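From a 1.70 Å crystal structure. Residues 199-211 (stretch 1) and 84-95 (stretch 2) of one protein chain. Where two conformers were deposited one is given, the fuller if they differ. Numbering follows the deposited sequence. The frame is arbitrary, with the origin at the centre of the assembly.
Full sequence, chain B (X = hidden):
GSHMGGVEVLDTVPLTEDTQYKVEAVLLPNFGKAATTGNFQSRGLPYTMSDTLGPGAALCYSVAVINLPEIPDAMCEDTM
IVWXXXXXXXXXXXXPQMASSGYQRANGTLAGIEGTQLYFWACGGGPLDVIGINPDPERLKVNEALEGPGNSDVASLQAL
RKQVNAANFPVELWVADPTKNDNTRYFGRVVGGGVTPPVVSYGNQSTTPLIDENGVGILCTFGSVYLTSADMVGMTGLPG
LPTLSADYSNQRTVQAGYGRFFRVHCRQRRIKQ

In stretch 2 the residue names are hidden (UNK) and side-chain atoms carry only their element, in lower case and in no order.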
# COMPACT_ATOMS: atom_id res chain seq x y z
N VAL B 199 -2.07 10.16 4.23
CA VAL B 199 -0.93 9.51 4.88
C VAL B 199 0.29 10.33 4.46
O VAL B 199 0.56 10.45 3.27
CB VAL B 199 -0.78 8.06 4.42
CG1 VAL B 199 0.45 7.42 5.07
CG2 VAL B 199 -2.04 7.28 4.74
N VAL B 200 0.99 10.89 5.45
CA VAL B 200 2.14 11.78 5.23
C VAL B 200 3.28 11.10 5.98
O VAL B 200 3.11 10.69 7.11
CB VAL B 200 1.88 13.19 5.81
CG1 VAL B 200 3.17 14.01 5.93
CG2 VAL B 200 0.87 13.95 4.95
N SER B 201 4.43 11.00 5.35
CA SER B 201 5.61 10.53 6.07
C SER B 201 6.74 11.49 5.84
O SER B 201 6.76 12.21 4.85
CB SER B 201 6.02 9.14 5.62
OG SER B 201 6.61 9.17 4.34
N TYR B 202 7.68 11.52 6.79
CA TYR B 202 8.79 12.47 6.76
C TYR B 202 9.92 11.92 7.60
O TYR B 202 9.73 11.06 8.44
CB TYR B 202 8.37 13.87 7.29
CG TYR B 202 7.85 13.86 8.72
CD1 TYR B 202 6.49 13.67 8.99
CD2 TYR B 202 8.69 14.03 9.79
CE1 TYR B 202 6.01 13.64 10.30
CE2 TYR B 202 8.23 13.98 11.10
CZ TYR B 202 6.88 13.82 11.36
OH TYR B 202 6.43 13.80 12.64
N GLY B 203 11.12 12.40 7.35
CA GLY B 203 12.28 11.92 8.06
C GLY B 203 13.50 12.61 7.47
O GLY B 203 13.43 13.21 6.41
N ASN B 204 14.63 12.49 8.10
CA ASN B 204 15.78 13.20 7.57
C ASN B 204 16.86 12.25 7.04
O ASN B 204 18.06 12.59 7.01
CB ASN B 204 16.31 14.13 8.66
CG ASN B 204 16.87 13.40 9.85
OD1 ASN B 204 16.67 12.18 10.07
ND2 ASN B 204 17.68 14.15 10.65
N GLN B 205 16.46 11.02 6.68
CA GLN B 205 17.41 10.03 6.17
C GLN B 205 17.24 9.73 4.66
O GLN B 205 18.14 9.17 4.04
CB GLN B 205 17.32 8.72 6.97
CG GLN B 205 17.92 8.79 8.38
CD GLN B 205 17.80 7.46 9.12
OE1 GLN B 205 16.70 7.02 9.45
NE2 GLN B 205 18.92 6.81 9.36
N SER B 206 16.12 10.07 4.08
CA SER B 206 15.87 9.73 2.69
C SER B 206 16.53 10.75 1.80
O SER B 206 16.80 11.87 2.23
CB SER B 206 14.36 9.69 2.41
OG SER B 206 13.79 10.97 2.55
N THR B 207 16.78 10.37 0.56
CA THR B 207 17.43 11.26 -0.39
C THR B 207 16.95 10.92 -1.79
O THR B 207 16.46 9.81 -2.04
CB THR B 207 18.97 11.17 -0.28
OG1 THR B 207 19.55 12.23 -1.03
CG2 THR B 207 19.50 9.81 -0.78
N THR B 208 17.07 11.91 -2.67
CA THR B 208 16.54 11.82 -4.01
C THR B 208 17.64 12.21 -5.00
O THR B 208 18.00 13.36 -5.05
CB THR B 208 15.35 12.78 -4.17
OG1 THR B 208 14.30 12.40 -3.24
CG2 THR B 208 14.85 12.78 -5.59
N PRO B 209 18.12 11.26 -5.81
CA PRO B 209 19.08 11.67 -6.83
C PRO B 209 18.40 12.50 -7.91
O PRO B 209 17.23 12.33 -8.21
CB PRO B 209 19.58 10.35 -7.38
CG PRO B 209 18.44 9.42 -7.21
CD PRO B 209 17.80 9.82 -5.92
N LEU B 210 19.18 13.39 -8.52
CA LEU B 210 18.69 14.25 -9.58
C LEU B 210 19.42 14.01 -10.89
O LEU B 210 19.19 14.71 -11.87
CB LEU B 210 18.86 15.70 -9.15
CG LEU B 210 18.10 16.19 -7.93
CD1 LEU B 210 18.52 17.59 -7.55
CD2 LEU B 210 16.58 16.15 -8.13
N ILE B 211 20.29 13.01 -10.94
CA ILE B 211 21.07 12.77 -12.14
C ILE B 211 20.31 11.95 -13.20
O ILE B 211 19.55 11.04 -12.86
CB ILE B 211 22.42 12.08 -11.86
CG1 ILE B 211 22.26 10.76 -11.10
CG2 ILE B 211 23.35 13.01 -11.10
CD1 ILE B 211 23.50 9.92 -11.10
N UNK B 84 26.02 22.33 -10.50
CA UNK B 84 25.17 21.19 -10.86
C UNK B 84 24.55 20.59 -9.60
O UNK B 84 25.28 20.14 -8.69
c UNK B 84 26.27 17.71 -12.30
o UNK B 84 25.79 16.62 -12.67
c UNK B 84 26.03 20.14 -11.58
o UNK B 84 27.51 17.90 -12.16
c UNK B 84 25.32 18.85 -11.95
N UNK B 85 23.22 20.57 -9.54
CA UNK B 85 22.52 20.02 -8.39
C UNK B 85 22.28 18.54 -8.70
O UNK B 85 21.58 18.21 -9.65
c UNK B 85 21.21 20.75 -8.14
N UNK B 86 22.92 17.67 -7.92
CA UNK B 86 22.93 16.23 -8.22
C UNK B 86 22.09 15.38 -7.26
O UNK B 86 21.85 14.22 -7.52
c UNK B 86 26.61 17.18 -5.58
c UNK B 86 25.87 15.02 -4.86
c UNK B 86 24.37 15.70 -8.29
o UNK B 86 27.27 16.26 -3.45
c UNK B 86 26.59 16.17 -4.63
c UNK B 86 25.89 17.02 -6.76
c UNK B 86 25.16 14.88 -6.03
c UNK B 86 25.16 15.87 -7.00
N UNK B 87 21.61 15.98 -6.17
CA UNK B 87 20.88 15.24 -5.16
C UNK B 87 20.11 16.23 -4.32
O UNK B 87 20.57 17.35 -4.12
n UNK B 87 24.80 14.01 -0.16
n UNK B 87 23.58 13.17 -1.93
c UNK B 87 21.89 14.45 -4.29
c UNK B 87 23.65 13.58 -0.66
c UNK B 87 21.38 13.75 -3.05
c UNK B 87 22.36 12.66 -2.58
n UNK B 87 22.57 13.59 0.12
N UNK B 88 18.93 15.83 -3.86
CA UNK B 88 18.25 16.65 -2.87
C UNK B 88 17.59 15.79 -1.81
O UNK B 88 17.36 14.59 -2.02
c UNK B 88 15.95 17.07 -4.14
c UNK B 88 14.91 16.64 -3.11
c UNK B 88 15.36 18.12 -5.05
c UNK B 88 17.24 17.58 -3.51
N UNK B 89 17.31 16.42 -0.67
CA UNK B 89 16.39 15.85 0.33
C UNK B 89 15.20 16.77 0.37
O UNK B 89 15.35 17.97 0.30
c UNK B 89 17.02 15.75 1.73
c UNK B 89 18.13 14.73 1.87
c UNK B 89 19.43 15.21 1.28
o UNK B 89 19.88 16.29 1.69
o UNK B 89 20.02 14.51 0.40
N UNK B 90 14.00 16.21 0.49
CA UNK B 90 12.82 17.06 0.68
C UNK B 90 11.90 16.38 1.69
O UNK B 90 11.82 15.14 1.73
c UNK B 90 11.59 16.11 -1.35
c UNK B 90 12.11 17.39 -0.65
o UNK B 90 11.01 18.30 -0.39
N UNK B 91 11.27 17.18 2.57
CA UNK B 91 10.40 16.66 3.63
C UNK B 91 9.21 17.59 3.79
O UNK B 91 9.36 18.81 3.80
c UNK B 91 12.96 16.09 6.63
c UNK B 91 11.09 16.66 5.01
c UNK B 91 12.38 15.91 5.21
o UNK B 91 14.22 16.22 6.70
o UNK B 91 12.17 16.09 7.65
N UNK B 92 8.02 17.02 3.95
CA UNK B 92 6.85 17.78 4.32
C UNK B 92 6.79 17.96 5.84
O UNK B 92 7.03 17.02 6.60
c UNK B 92 3.18 16.81 3.41
c UNK B 92 4.24 19.06 3.27
c UNK B 92 5.59 17.01 3.88
c UNK B 92 4.25 17.73 4.00
N UNK B 93 6.45 19.16 6.28
CA UNK B 93 6.27 19.44 7.69
C UNK B 93 4.78 19.41 8.02
O UNK B 93 3.96 20.14 7.41
c UNK B 93 6.83 20.83 8.04
c UNK B 93 8.87 21.41 6.58
c UNK B 93 8.90 21.86 8.99
c UNK B 93 8.37 20.94 7.93
N UNK B 94 4.39 18.54 8.94
CA UNK B 94 2.97 18.39 9.27
C UNK B 94 2.81 17.65 10.58
O UNK B 94 3.66 16.84 10.94
c UNK B 94 -1.47 16.85 8.53
c UNK B 94 -2.01 18.11 8.38
c UNK B 94 -0.08 16.69 8.44
c UNK B 94 0.74 17.79 8.21
c UNK B 94 2.23 17.64 8.15
c UNK B 94 0.17 19.03 8.08
c UNK B 94 -1.19 19.20 8.16
N UNK B 95 1.76 18.00 11.31
CA UNK B 95 1.39 17.37 12.58
C UNK B 95 -0.00 16.75 12.48
O UNK B 95 -0.84 17.17 11.66
c UNK B 95 1.42 18.40 13.68
O HOH W 1 14.23 13.22 -0.15
O HOH W 2 10.77 13.32 4.11
O HOH W 3 13.03 13.16 3.74
O HOH W 4 8.18 14.14 3.60
O HOH W 5 4.07 14.96 12.88

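Position 84 carries three side-chain carbons in a row, the third bearing two oxygens: a carboxylate two methylenes from CA. It makes no real contact with stretch 1. This is Glu 84, and its oxygens are bound elsewhere in the structure, as a buried charge requires.

Position 85 has one side-chain carbon, a CB 4.2 Å from CD1 of Leu 210; it is Ala 85. The small methyl adds an apolar surface beside that leucine.

At position 86 one carbon leads to a six-carbon ring bearing an oxygen. The side chain points away overall, yet its CB touches CG2 of Ile 211 at 4.0 Å. The pattern is that of Tyr 86. The backbone does the binding: Leu 210 N donates to Tyr 86 O at 3.0 Å.

Position 87 shows three carbons, a nitrogen, then a carbon with two more nitrogens, a guanidinium. Its second carbon passes 3.1 Å from Thr 207 OG1, which also lies at the edge of the guanidinium, near its plane. Hence Arg 87, whose long aliphatic part runs past Thr 207 OG1 while the guanidinium reaches on beyond.

Position 88 has four carbons forked at the second. One terminal carbon packs 3.9 Å from CD2 of Leu 210, on the same sheet face as the side chain of Thr 208. This is Leu 88, and buried aliphatic bulk fits there.

Position 89 repeats the three carbons and two oxygens. The chain leaves sideways but its end comes nearer, and one of its oxygens accepts a hydrogen bond from Thr 207 OG1 at 2.7 Å. This is Glu 89. The same oxygen, OE2, meets Arg 87 NH1 at 2.7 Å in a salt bridge, so the acid serves both partners.

Position 90 has one carbon carrying an oxygen and a carbon, and its side chain stays clear of stretch 1: Thr 90. One water donates to its backbone O, and another lies within hydrogen-bonding reach of that O, of Gly 203 O and of Ser 206 OG.

Position 91, again three carbons with a terminal pair of oxygens, points toward stretch 1, one oxygen 3.5 Å from CB of Asn 204. It is Glu 91. Its CD comes 2.9 Å from Gly 203 O, a close approach of acceptors and not a hydrogen bond; the side chain's length carries the carboxylate over to Gly 203 and Asn 204. OE1 is satisfied elsewhere in the structure.

Position 92 has four carbons forked at the second, a terminal one meeting CG1 of Val 200 at 3.8 Å: Leu 92, an apolar fit in a buried place.

Position 93 has the same forked pattern and points away: Leu 93, buried and apolar.

Position 94, one carbon and a bare six-carbon ring, has its CB 4.4 Å from CG1 of Val 200. It is Phe 94, buried where an apolar group fits. Position 95, a single carbon turned away, is Ala 95, also buried and apolar.

The contact works in two modes. Around Thr 208, a pair of N-H...O hydrogen bonds with Leu 88 (2.9 Å from Leu 88 N to Thr 208 O, 2.8 Å from Thr 208 N to Leu 88 O) makes a short antiparallel ladder. Farther along, waters bridge the backbones, as between Leu 92 N and Ser 201 O, while apolar side chains fill in.

Stretch 2 (84-95) EAYRLETELLFA
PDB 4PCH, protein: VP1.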